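PDB 5E57: transcription regulator AmtR from Mycobacterium smegmatis, which probably acts as a TetR-family DNA-binding transcription factor in nitrogen regulation, pairing a helix-turn-helix DNA-binding region with a helical ligand-binding domain. Local coordinates for residues L20-G25 against G104-L109; A58-T63 against A118-R123; G79-R84 against A136-E141; R84-V89 against A192-A197; V89-S94 against S200-R205. All coordinates share one frame; numbering follows the deposited sequence.

Overall arrangement
All five loops cross one another along the chain; none nests. Contact 1 comes first, leaving helix 9-23 and closing on the loop between helices 82-98 and 118-142, so it ties the DNA-binding region to the larger helical domain. Contact 2 joins helix 52-61 to the start of helix 118-142 and touches contact 1, Tyr107 OH lying 2.6 Å from Thr63 OG1. Contact 3 binds the beginning of helix 82-98 to the far part of helix 118-142. Contacts 4 and 5 follow along helix 82-98, both reaching helix 191-202, with centres about 8 Å apart. Contacts 1 and 4 have centres about 30 Å apart, on opposite sides of the chain's centre.

Contact 1. Residues L20-G25 against G104-L109. With ACT (acetate ion), chain D.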
# COMPACT_ATOMS: atom_id res chain seq x y z
N LEU A 20 2.31 -9.26 18.15
CA LEU A 20 1.03 -8.90 18.71
C LEU A 20 0.56 -7.67 18.03
O LEU A 20 -0.65 -7.53 17.76
CB LEU A 20 1.15 -8.69 20.22
CG LEU A 20 1.53 -9.94 20.99
CD1 LEU A 20 2.24 -9.60 22.26
CD2 LEU A 20 0.30 -10.81 21.24
N PHE A 21 1.46 -6.73 17.74
CA PHE A 21 0.95 -5.51 17.12
C PHE A 21 0.43 -5.80 15.73
O PHE A 21 -0.55 -5.19 15.29
CB PHE A 21 1.99 -4.41 16.98
CG PHE A 21 2.53 -3.88 18.32
CD1 PHE A 21 1.86 -4.04 19.46
CD2 PHE A 21 3.68 -3.14 18.34
CE1 PHE A 21 2.34 -3.55 20.67
CE2 PHE A 21 4.20 -2.64 19.53
CZ PHE A 21 3.52 -2.85 20.71
N THR A 22 1.11 -6.69 14.99
CA THR A 22 0.68 -6.92 13.60
C THR A 22 -0.44 -7.94 13.48
O THR A 22 -1.14 -7.95 12.50
CB THR A 22 1.81 -7.42 12.73
OG1 THR A 22 2.44 -8.53 13.40
CG2 THR A 22 2.82 -6.30 12.52
N THR A 23 -0.60 -8.80 14.47
CA THR A 23 -1.64 -9.82 14.34
C THR A 23 -2.78 -9.64 15.32
O THR A 23 -3.85 -10.20 15.08
CB THR A 23 -1.05 -11.27 14.47
OG1 THR A 23 -0.49 -11.47 15.75
CG2 THR A 23 0.01 -11.50 13.44
N HIS A 24 -2.59 -8.89 16.40
CA HIS A 24 -3.71 -8.56 17.30
C HIS A 24 -4.06 -7.06 17.28
O HIS A 24 -5.21 -6.70 17.24
CB HIS A 24 -3.41 -9.10 18.72
CG HIS A 24 -3.37 -10.61 18.80
ND1 HIS A 24 -2.36 -11.38 18.23
CD2 HIS A 24 -4.26 -11.50 19.32
CE1 HIS A 24 -2.63 -12.66 18.40
NE2 HIS A 24 -3.77 -12.76 19.06
N GLY A 25 -3.09 -6.15 17.31
CA GLY A 25 -3.42 -4.76 17.19
C GLY A 25 -2.48 -3.98 18.08
O GLY A 25 -1.91 -4.54 19.01
N GLY A 104 5.49 -3.00 8.34
CA GLY A 104 5.04 -1.86 7.55
C GLY A 104 3.56 -1.71 7.58
O GLY A 104 3.02 -0.65 7.20
N ALA A 105 2.86 -2.78 7.97
CA ALA A 105 1.45 -2.71 8.12
C ALA A 105 1.08 -1.73 9.21
O ALA A 105 -0.04 -1.29 9.25
CB ALA A 105 0.87 -4.07 8.49
N LEU A 106 2.02 -1.37 10.08
CA LEU A 106 1.67 -0.43 11.18
C LEU A 106 1.73 1.07 10.74
O LEU A 106 1.30 1.96 11.47
CB LEU A 106 2.61 -0.70 12.35
CG LEU A 106 2.60 -2.13 12.93
CD1 LEU A 106 3.77 -2.23 13.90
CD2 LEU A 106 1.26 -2.49 13.59
N TYR A 107 2.22 1.35 9.53
CA TYR A 107 2.41 2.74 9.06
C TYR A 107 1.13 3.51 9.05
O TYR A 107 1.15 4.69 9.15
CB TYR A 107 2.99 2.77 7.65
CG TYR A 107 4.44 2.30 7.50
CD1 TYR A 107 5.28 2.15 8.58
CD2 TYR A 107 4.98 2.12 6.25
CE1 TYR A 107 6.62 1.75 8.42
CE2 TYR A 107 6.30 1.75 6.09
CZ TYR A 107 7.10 1.59 7.18
OH TYR A 107 8.38 1.23 7.00
N LEU A 108 -0.00 2.84 8.93
CA LEU A 108 -1.27 3.50 8.83
C LEU A 108 -2.04 3.68 10.16
O LEU A 108 -3.11 4.27 10.18
CB LEU A 108 -2.13 2.70 7.89
CG LEU A 108 -1.48 2.53 6.49
CD1 LEU A 108 -2.49 1.83 5.55
CD2 LEU A 108 -0.97 3.86 5.89
N LEU A 109 -1.49 3.20 11.24
CA LEU A 109 -2.07 3.41 12.56
C LEU A 109 -2.30 4.91 12.78
O LEU A 109 -1.37 5.66 12.65
CB LEU A 109 -1.04 2.94 13.54
CG LEU A 109 -1.15 1.64 14.34
CD1 LEU A 109 -2.11 0.60 13.86
CD2 LEU A 109 0.26 1.11 14.64
C ACT D . 10.05 1.93 3.62
O ACT D . 9.27 2.17 4.52
OXT ACT D . 9.71 2.31 2.46
CH3 ACT D . 11.36 1.22 3.97
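Leu106 has its CG anti to its own carbonyl carbon (chi1 -59°), and this turns the two methyls toward Phe21 and Thr22. Thr22 answers with its methyl: at chi1 50° CG2 is anti to the carbonyl carbon and points across at Leu106, while OG1 turns back along its own helix. Side chain to side chain, the approach is apolar. Leu106 CD2 rests against the backbone, 3.7 Å from Phe21 O, and lies 4.0 Å from Phe21 CB. On the Thr22 side, CG2 stands 4.2 Å from Leu106 CG, the two side chains crossing at about a right angle. Of its side chain, Phe21 gives only CB; its ring leads away to Ile34, Ile55 and Leu59, and meets Tyr26 edge-to-face. Phe21 thus belongs to this contact and to the packing of the TetR-type DNA-binding region, in which helix 9-23 lies against helices 31-38 and 52-61, whereas Leu106 sits in a 3-10 segment of the larger domain. The hydroxyl of Thr22 is hydrogen-bonded to Ala18 O and Glu19 O within its helix. Gly25, with positive phi, is the first residue past the helix to leave helical backbone angles; Leu20 O accepts from both His24 N (2.7 Å) and Gly25 N (2.8 Å). Tyr107 faces away from the interface: Gly104 CA lies over the centre of its ring, 3.9 Å above the plane, and its OH is hydrogen-bonded to O of an acetate ion, probably from the crystallisation liquor, at 2.8 Å, and also to Thr63 OG1.

Contact 2. Residues A58-T63 against A118-R123; sequences ALLAGT and APFRRR
Helix 52-61, which follows the helix-turn-helix in this TetR-type chain, meets the start of helix 118-142 through Leu60 and Phe120. Phe120 CG is anti to its backbone N (chi1 168°), a torsion that sends the ring out from its own helix and across to Leu60, the two side chains crossing at about a right angle. Leu60 CB lies over one face of that ring, 3.7 Å from the centroid and 19° off the normal, which makes a CH-pi contact; it stands toward the rim, on the side of CD1 and CE1. A second part of the same leucine covers another stretch of the ring, with Leu60 CD1 3.8 Å from Phe120 CD2. The backbone takes part as well, for Leu60 O comes to 3.5 Å from Phe120 CE1. Ala61 adds a looser touch, its N 4.2 Å from Phe120 CD1. In this family the helix carrying Leu60 connects the DNA-binding region with the ligand-binding domain, to which helix 118-142 belongs, so the Leu60-Phe120 pair spans that junction. Leu60 O is also held from within its own segment: Thr63 N reaches it at 3.0 Å and Thr63 OG1 donates to it at 2.6 Å, in the carbonyl plane and on a lone pair. Two donors on one oxygen tie the chain after Ala61 back to Leu60. The Thr63 hydroxyl has a further hydrogen-bond partner in Tyr107 OH, and Arg123 forms a salt bridge with Asp65 just past Thr63.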
# COMPACT_ATOMS: atom_id res chain seq x y z
N ALA A 58 10.96 1.82 18.15
CA ALA A 58 12.08 1.03 17.72
C ALA A 58 11.69 0.10 16.52
O ALA A 58 12.42 -0.03 15.58
CB ALA A 58 12.62 0.26 18.88
N LEU A 59 10.52 -0.51 16.56
CA LEU A 59 10.08 -1.33 15.44
C LEU A 59 9.99 -0.57 14.14
O LEU A 59 10.51 -1.03 13.14
CB LEU A 59 8.74 -2.01 15.74
CG LEU A 59 8.75 -3.01 16.87
CD1 LEU A 59 7.35 -3.36 17.30
CD2 LEU A 59 9.54 -4.26 16.47
N LEU A 60 9.37 0.61 14.17
CA LEU A 60 9.23 1.43 12.97
C LEU A 60 10.56 1.89 12.40
O LEU A 60 10.81 1.85 11.18
CB LEU A 60 8.34 2.66 13.21
CG LEU A 60 6.88 2.48 13.57
CD1 LEU A 60 6.20 3.78 14.01
CD2 LEU A 60 6.08 1.84 12.44
N ALA A 61 11.44 2.35 13.28
CA ALA A 61 12.74 2.83 12.85
C ALA A 61 13.55 1.68 12.16
O ALA A 61 14.23 1.93 11.18
CB ALA A 61 13.53 3.35 14.07
N GLY A 62 13.48 0.45 12.67
CA GLY A 62 14.21 -0.65 12.01
C GLY A 62 13.66 -0.94 10.62
O GLY A 62 14.27 -1.63 9.88
N THR A 63 12.49 -0.42 10.24
CA THR A 63 11.99 -0.63 8.88
C THR A 63 12.47 0.46 7.92
O THR A 63 12.29 0.33 6.71
CB THR A 63 10.45 -0.68 8.79
OG1 THR A 63 9.85 0.61 9.07
CG2 THR A 63 9.92 -1.75 9.76
N ALA A 118 6.28 12.12 15.35
CA ALA A 118 6.80 13.07 14.34
C ALA A 118 8.15 12.68 13.83
O ALA A 118 8.45 12.80 12.63
CB ALA A 118 6.86 14.48 14.88
N PRO A 119 9.02 12.24 14.73
CA PRO A 119 10.36 12.00 14.19
C PRO A 119 10.38 10.84 13.17
O PRO A 119 11.02 10.91 12.11
CB PRO A 119 11.19 11.69 15.45
CG PRO A 119 10.42 12.37 16.57
CD PRO A 119 8.99 12.17 16.20
N PHE A 120 9.74 9.73 13.52
CA PHE A 120 9.62 8.63 12.56
C PHE A 120 8.96 9.14 11.25
O PHE A 120 9.47 8.89 10.16
CB PHE A 120 8.83 7.45 13.15
CG PHE A 120 8.46 6.46 12.09
CD1 PHE A 120 9.45 5.66 11.56
CD2 PHE A 120 7.19 6.48 11.52
CE1 PHE A 120 9.17 4.84 10.51
CE2 PHE A 120 6.89 5.66 10.47
CZ PHE A 120 7.89 4.83 9.96
N ARG A 121 7.84 9.86 11.35
CA ARG A 121 7.20 10.45 10.14
C ARG A 121 8.17 11.18 9.27
O ARG A 121 8.15 10.99 8.02
CB ARG A 121 6.04 11.39 10.45
CG ARG A 121 4.69 10.75 10.29
CD ARG A 121 3.54 11.76 10.45
NE ARG A 121 3.28 11.82 11.87
CZ ARG A 121 3.47 12.84 12.68
NH1 ARG A 121 3.85 14.03 12.26
NH2 ARG A 121 3.24 12.64 13.95
N ARG A 122 9.01 12.03 9.89
CA ARG A 122 10.01 12.84 9.15
C ARG A 122 11.05 11.94 8.51
O ARG A 122 11.50 12.17 7.42
CB ARG A 122 10.66 13.89 10.10
N ARG A 123 11.44 10.88 9.18
CA ARG A 123 12.39 9.99 8.59
C ARG A 123 11.85 9.26 7.36
O ARG A 123 12.55 9.10 6.37
CB ARG A 123 12.77 8.91 9.56
CG ARG A 123 13.23 9.38 10.91
CD ARG A 123 14.59 10.00 10.86
NE ARG A 123 15.64 9.13 10.36
CZ ARG A 123 15.93 7.93 10.84
NH1 ARG A 123 15.20 7.34 11.81
NH2 ARG A 123 16.96 7.26 10.29

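Contact 3. Residues G79-R84 against A136-E141; sequences GPAAPR and AAVIAE
Plain apolar packing joins the chain around Ala81 and Ala82, at the start of helix 82-98, to helix 118-142 through Ala137 and Val138. This lies in the helical ligand-binding domain of a TetR-type protein. The backbones come close, Ala81 and Val138 having CA atoms 5.4 Å apart. Ala81 CB packs on two partners: it meets Ala137 CB at 3.6 Å and Val138 CG2 at 3.7 Å. With Val138 CG1 opposite the backbone N (chi1 174°), CG2 falls anti to the carbonyl carbon and presses on the backbone, 3.6 Å from Ala82 N. Leu182 from helix 173-183 touches both Ala82 and Val138.

The chain before the helix is held by Arg84, whose NE donates to Pro80 O at 3.2 Å, nearly straight (N-H...O angle 166°). The donor stands 54° out of the carbonyl plane, off the lone pairs. A weak bond runs from Arg84 NH2 to Gly79 O, and Arg84 NH1 is bonded to Leu74 O. The two surfaces meet through methyl groups and the backbone at Ala82, without a hydrogen bond between them, while the polar grip stays within the 79-84 side and its neighbours, which is consistent with holding the turn at Ala81 in place.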
# COMPACT_ATOMS: atom_id res chain seq x y z
N GLY A 79 26.74 9.59 -11.96
CA GLY A 79 26.39 8.44 -12.80
C GLY A 79 24.90 8.20 -12.88
O GLY A 79 24.13 8.83 -12.20
N PRO A 80 24.49 7.29 -13.77
CA PRO A 80 23.09 7.19 -14.13
C PRO A 80 22.16 6.94 -12.91
O PRO A 80 22.49 6.20 -11.96
CB PRO A 80 23.08 6.02 -15.14
CG PRO A 80 24.44 5.40 -15.13
CD PRO A 80 25.37 6.41 -14.57
N ALA A 81 21.04 7.63 -12.92
CA ALA A 81 20.04 7.49 -11.87
C ALA A 81 19.36 6.10 -11.86
O ALA A 81 19.06 5.57 -10.80
CB ALA A 81 18.99 8.60 -12.01
N ALA A 82 19.06 5.53 -13.03
CA ALA A 82 18.30 4.27 -13.09
C ALA A 82 18.90 3.12 -12.28
O ALA A 82 18.17 2.49 -11.50
CB ALA A 82 18.03 3.85 -14.55
N PRO A 83 20.22 2.86 -12.42
CA PRO A 83 20.77 1.78 -11.63
C PRO A 83 20.73 2.09 -10.16
O PRO A 83 20.80 1.17 -9.33
CB PRO A 83 22.23 1.67 -12.10
CG PRO A 83 22.17 2.10 -13.54
CD PRO A 83 21.08 3.18 -13.58
N ARG A 84 20.63 3.38 -9.82
CA ARG A 84 20.76 3.73 -8.40
C ARG A 84 19.41 3.50 -7.68
O ARG A 84 19.35 2.85 -6.61
CB ARG A 84 21.29 5.15 -8.24
CG ARG A 84 22.81 5.21 -8.51
CD ARG A 84 23.35 6.57 -8.13
NE ARG A 84 22.93 7.55 -9.08
CZ ARG A 84 22.58 8.82 -8.83
NH1 ARG A 84 22.49 9.31 -7.63
NH2 ARG A 84 22.25 9.57 -9.86
N ALA A 136 12.81 11.22 -10.19
CA ALA A 136 12.67 12.40 -11.07
C ALA A 136 13.88 12.48 -12.03
O ALA A 136 13.74 12.89 -13.18
CB ALA A 136 12.56 13.67 -10.24
N ALA A 137 15.05 12.02 -11.59
CA ALA A 137 16.22 12.00 -12.48
C ALA A 137 16.09 10.85 -13.53
O ALA A 137 16.54 10.98 -14.68
CB ALA A 137 17.53 11.89 -11.65
N VAL A 138 15.45 9.73 -13.17
CA VAL A 138 15.31 8.65 -14.15
C VAL A 138 14.35 9.12 -15.24
O VAL A 138 14.56 8.88 -16.45
CB VAL A 138 14.80 7.33 -13.53
CG1 VAL A 138 14.52 6.31 -14.61
CG2 VAL A 138 15.78 6.81 -12.47
N ILE A 139 13.30 9.78 -14.78
CA ILE A 139 12.34 10.38 -15.67
C ILE A 139 13.00 11.35 -16.68
O ILE A 139 12.72 11.26 -17.88
CB ILE A 139 11.21 11.10 -14.91
CG1 ILE A 139 10.26 10.05 -14.26
CG2 ILE A 139 10.36 11.93 -15.86
CD1 ILE A 139 9.39 10.62 -13.15
N ALA A 140 13.82 12.29 -16.19
CA ALA A 140 14.48 13.25 -17.06
C ALA A 140 15.36 12.52 -18.07
O ALA A 140 15.26 12.79 -19.25
CB ALA A 140 15.30 14.26 -16.25
N GLU A 141 16.17 11.56 -17.61
CA GLU A 141 17.06 10.79 -18.46
C GLU A 141 16.37 9.95 -19.54
O GLU A 141 17.00 9.67 -20.55
CB GLU A 141 17.96 9.86 -17.64

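Contact 4. Residues R84-V89 against A192-A197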
# COMPACT_ATOMS: atom_id res chain seq x y z
N ARG A 84 20.63 3.38 -9.82
CA ARG A 84 20.76 3.73 -8.40
C ARG A 84 19.41 3.50 -7.68
O ARG A 84 19.35 2.85 -6.61
CB ARG A 84 21.29 5.15 -8.24
CG ARG A 84 22.81 5.21 -8.51
CD ARG A 84 23.35 6.57 -8.13
NE ARG A 84 22.93 7.55 -9.08
CZ ARG A 84 22.58 8.82 -8.83
NH1 ARG A 84 22.49 9.31 -7.63
NH2 ARG A 84 22.25 9.57 -9.86
N LEU A 85 18.38 3.98 -8.32
CA LEU A 85 17.04 3.76 -7.92
C LEU A 85 16.72 2.28 -7.90
O LEU A 85 16.28 1.76 -6.89
CB LEU A 85 16.11 4.45 -8.86
CG LEU A 85 14.62 4.24 -8.59
CD1 LEU A 85 14.29 4.74 -7.21
CD2 LEU A 85 13.80 5.00 -9.63
N HIS A 86 17.04 1.59 -8.98
CA HIS A 86 16.92 0.15 -8.98
C HIS A 86 17.50 -0.53 -7.78
O HIS A 86 16.84 -1.37 -7.18
CB HIS A 86 17.43 -0.50 -10.25
CG HIS A 86 16.91 -1.89 -10.46
ND1 HIS A 86 17.62 -3.01 -10.11
CD2 HIS A 86 15.71 -2.33 -10.89
CE1 HIS A 86 16.89 -4.09 -10.35
NE2 HIS A 86 15.74 -3.70 -10.85
N ALA A 87 18.72 -0.16 -7.39
CA ALA A 87 19.39 -0.82 -6.33
C ALA A 87 18.64 -0.49 -5.02
O ALA A 87 18.49 -1.36 -4.16
CB ALA A 87 20.83 -0.36 -6.21
N LEU A 88 18.19 0.75 -4.85
CA LEU A 88 17.46 1.08 -3.63
C LEU A 88 16.16 0.22 -3.53
O LEU A 88 15.85 -0.27 -2.47
CB LEU A 88 17.11 2.57 -3.61
CG LEU A 88 16.23 3.09 -2.46
CD1 LEU A 88 16.83 2.78 -1.11
CD2 LEU A 88 16.03 4.60 -2.65
N VAL A 89 15.45 0.10 -4.64
CA VAL A 89 14.15 -0.61 -4.66
C VAL A 89 14.41 -2.08 -4.26
O VAL A 89 13.73 -2.64 -3.39
CB VAL A 89 13.54 -0.53 -6.06
CG1 VAL A 89 12.36 -1.42 -6.21
CG2 VAL A 89 13.06 0.88 -6.36
N ALA A 192 17.86 -7.17 -17.83
CA ALA A 192 18.82 -8.18 -17.37
C ALA A 192 20.13 -7.55 -16.93
O ALA A 192 20.70 -7.82 -15.83
CB ALA A 192 19.08 -9.18 -18.49
N GLU A 193 20.66 -6.70 -17.78
CA GLU A 193 21.86 -5.94 -17.40
C GLU A 193 21.66 -5.17 -16.06
O GLU A 193 22.50 -5.19 -15.17
CB GLU A 193 22.23 -4.95 -18.54
CG GLU A 193 23.46 -4.10 -18.29
CD GLU A 193 23.18 -2.90 -17.41
OE1 GLU A 193 21.97 -2.56 -17.23
OE2 GLU A 193 24.14 -2.29 -16.89
N LEU A 194 20.53 -4.46 -15.96
CA LEU A 194 20.20 -3.68 -14.80
C LEU A 194 20.16 -4.60 -13.57
O LEU A 194 20.84 -4.35 -12.54
CB LEU A 194 18.88 -2.96 -15.06
CG LEU A 194 18.36 -2.05 -13.95
CD1 LEU A 194 19.41 -0.99 -13.60
CD2 LEU A 194 17.06 -1.34 -14.33
N ALA A 195 19.43 -5.71 -13.68
CA ALA A 195 19.39 -6.64 -12.56
C ALA A 195 20.72 -7.05 -12.17
O ALA A 195 20.99 -7.22 -10.99
CB ALA A 195 18.55 -7.91 -12.84
N ALA A 196 21.57 -7.33 -13.15
CA ALA A 196 22.86 -7.92 -12.79
C ALA A 196 23.71 -6.86 -12.07
O ALA A 196 24.45 -7.18 -11.15
CB ALA A 196 23.59 -8.42 -14.05
N ALA A 197 23.64 -5.61 -12.53
CA ALA A 197 24.39 -4.49 -11.87
C ALA A 197 23.95 -4.38 -10.39
O ALA A 197 24.76 -4.29 -9.46
CB ALA A 197 24.13 -3.18 -12.59
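Where His86 and Leu194 meet, packing is close; apart from the backbone of Ala195, the rest of the two segments stands back. Both belong to the all-helical ligand-binding domain expected of a TetR-family protein, His86 on helix 82-98 and Leu194 on helix 191-202. Chi1 of -161° sets the imidazole opposite the amide nitrogen of His86 and extends it toward helix 191-202, and Leu194 reaches back with CG placed likewise (chi1 -179°). Leu194 CG sits over one face of the imidazole, 4.0 Å from its centroid and 17° off the normal, a CH-pi contact displaced toward the rim. Its two methyls then divide the work: Leu194 CD2 approaches His86 CD2 at 3.8 Å, and Leu194 CD1 approaches His86 CB at 3.9 Å. The side chains cross obliquely. Trp175 and Leu182 of helix 173-183 also touch His86, completing a buried setting in which the ring's ND1 is hydrogen-bonded to Thr198 OG1, one turn on from Leu194. That bond ties the imidazole to the very helix whose leucine lies on its face, and probably limits rotation of the ring.

By contrast, Glu193, next to the leucine, is exposed and takes no part across the interface, and Arg84 turns away to bond with Pro80 and Leu74. Ala195 points its CB away, yet its backbone still borders the imidazole, at an oblique angle: His86 CE1 lies 4.2 Å from Ala195 CA.

Contact 5. Residues V89-S94 against S200-R205; sequences VIYDAS and SRLGVR
The phenol ring of Tyr91 is approached by Leu202 CD2 on a slant, neither squarely over a face nor at an edge, and the same tyrosine also touches Glu66 and Leu70 of helix 65-75. A chi1 of 179° swings the phenol out from helix 82-98, and the CB of Tyr91 rather than its aromatic atoms makes the nearer side-chain contact. This is helix-to-helix-end packing in the ligand-binding domain of a TetR-type fold: the middle of helix 82-98 receives the last residue of helix 191-202. Leu202 does most of the work through CD1, which lies 3.7 Å from Ile90 CG2, 3.8 Å from Ile90 CB and 4.0 Å from Tyr91 CB. The methyl thus settles between two successive residues, near the backbone as well, with Leu202 CD1 3.8 Å from Tyr91 N. Ile90 itself leads its far end away toward Trp175.

Immediately after Leu202 the helix closes in a Schellman motif. Gly203 takes positive phi (73°) and its N binds Ser200 O at 3.2 Å, so the chain turns off just where the leucine is wedged in. Arg201, a neighbour on that last turn, points elsewhere and forms a salt bridge with Glu77. On the receiving helix, Ile90 O accepts two bonds from one residue on opposite faces of its carbonyl plane: Ser94 N at 2.8 Å and Ser94 OG at 2.6 Å.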
# COMPACT_ATOMS: atom_id res chain seq x y z
N VAL A 89 15.45 0.10 -4.64
CA VAL A 89 14.15 -0.61 -4.66
C VAL A 89 14.41 -2.08 -4.26
O VAL A 89 13.73 -2.64 -3.39
CB VAL A 89 13.54 -0.53 -6.06
CG1 VAL A 89 12.36 -1.42 -6.21
CG2 VAL A 89 13.06 0.88 -6.36
N ILE A 90 15.43 -2.70 -4.83
CA ILE A 90 15.64 -4.12 -4.49
C ILE A 90 15.95 -4.22 -3.02
O ILE A 90 15.34 -4.99 -2.32
CB ILE A 90 16.77 -4.74 -5.28
CG1 ILE A 90 16.43 -4.70 -6.76
CG2 ILE A 90 17.10 -6.16 -4.79
CD1 ILE A 90 15.09 -5.23 -7.19
N TYR A 91 16.83 -3.37 -2.53
CA TYR A 91 17.28 -3.48 -1.17
C TYR A 91 16.15 -3.26 -0.26
O TYR A 91 15.97 -3.99 0.73
CB TYR A 91 18.38 -2.45 -0.89
CG TYR A 91 18.90 -2.46 0.53
CD1 TYR A 91 19.89 -3.38 0.92
CD2 TYR A 91 18.41 -1.59 1.48
CE1 TYR A 91 20.38 -3.40 2.22
CE2 TYR A 91 18.95 -1.56 2.79
CZ TYR A 91 19.94 -2.47 3.17
OH TYR A 91 20.48 -2.51 4.44
N ASP A 92 15.39 -2.24 -0.55
CA ASP A 92 14.32 -1.85 0.40
C ASP A 92 13.18 -2.88 0.34
O ASP A 92 12.70 -3.37 1.38
CB ASP A 92 13.82 -0.45 0.04
CG ASP A 92 13.06 0.24 1.15
OD1 ASP A 92 12.85 -0.37 2.23
OD2 ASP A 92 12.64 1.40 0.87
N ALA A 93 12.69 -3.19 -0.87
CA ALA A 93 11.60 -4.18 -1.00
C ALA A 93 12.04 -5.51 -0.35
O ALA A 93 11.24 -6.18 0.39
CB ALA A 93 11.28 -4.35 -2.46
N SER A 94 13.28 -5.91 -0.60
CA SER A 94 13.79 -7.12 0.10
C SER A 94 13.70 -7.05 1.61
O SER A 94 13.21 -8.02 2.28
CB SER A 94 15.21 -7.41 -0.27
OG SER A 94 15.35 -7.48 -1.68
N SER A 200 25.13 -7.26 -8.24
CA SER A 200 26.50 -6.90 -7.93
C SER A 200 26.67 -5.86 -6.79
O SER A 200 27.36 -6.10 -5.77
CB SER A 200 27.11 -6.38 -9.22
OG SER A 200 28.47 -6.08 -9.01
N ARG A 201 26.01 -4.71 -6.95
CA ARG A 201 26.08 -3.64 -5.94
C ARG A 201 25.66 -4.11 -4.56
O ARG A 201 26.20 -3.70 -3.53
CB ARG A 201 25.14 -2.47 -6.37
CG ARG A 201 25.63 -1.70 -7.57
CD ARG A 201 25.31 -0.23 -7.46
NE ARG A 201 25.87 0.33 -6.21
CZ ARG A 201 25.88 1.63 -5.93
NH1 ARG A 201 25.40 2.49 -6.82
NH2 ARG A 201 26.35 2.05 -4.76
N LEU A 202 24.64 -4.97 -4.54
CA LEU A 202 24.05 -5.42 -3.29
C LEU A 202 24.70 -6.69 -2.71
O LEU A 202 24.50 -7.03 -1.56
CB LEU A 202 22.52 -5.59 -3.47
CG LEU A 202 21.75 -4.30 -3.78
CD1 LEU A 202 20.27 -4.56 -3.76
CD2 LEU A 202 22.13 -3.23 -2.74
N GLY A 203 25.53 -7.37 -3.47
CA GLY A 203 26.14 -8.62 -2.97
C GLY A 203 25.15 -9.77 -2.91
O GLY A 203 25.15 -10.51 -1.97
N VAL A 204 24.32 -9.92 -3.93
CA VAL A 204 23.31 -10.97 -3.93
C VAL A 204 23.16 -11.58 -5.34
O VAL A 204 23.70 -11.04 -6.32
CB VAL A 204 21.92 -10.42 -3.47
CG1 VAL A 204 21.99 -9.78 -2.11
CG2 VAL A 204 21.36 -9.42 -4.48
N ARG A 205 22.34 -12.64 -5.47
CA ARG A 205 22.08 -13.26 -6.77
C ARG A 205 20.75 -12.77 -7.34
O ARG A 205 19.74 -12.74 -6.62
CB ARG A 205 22.00 -14.80 -6.61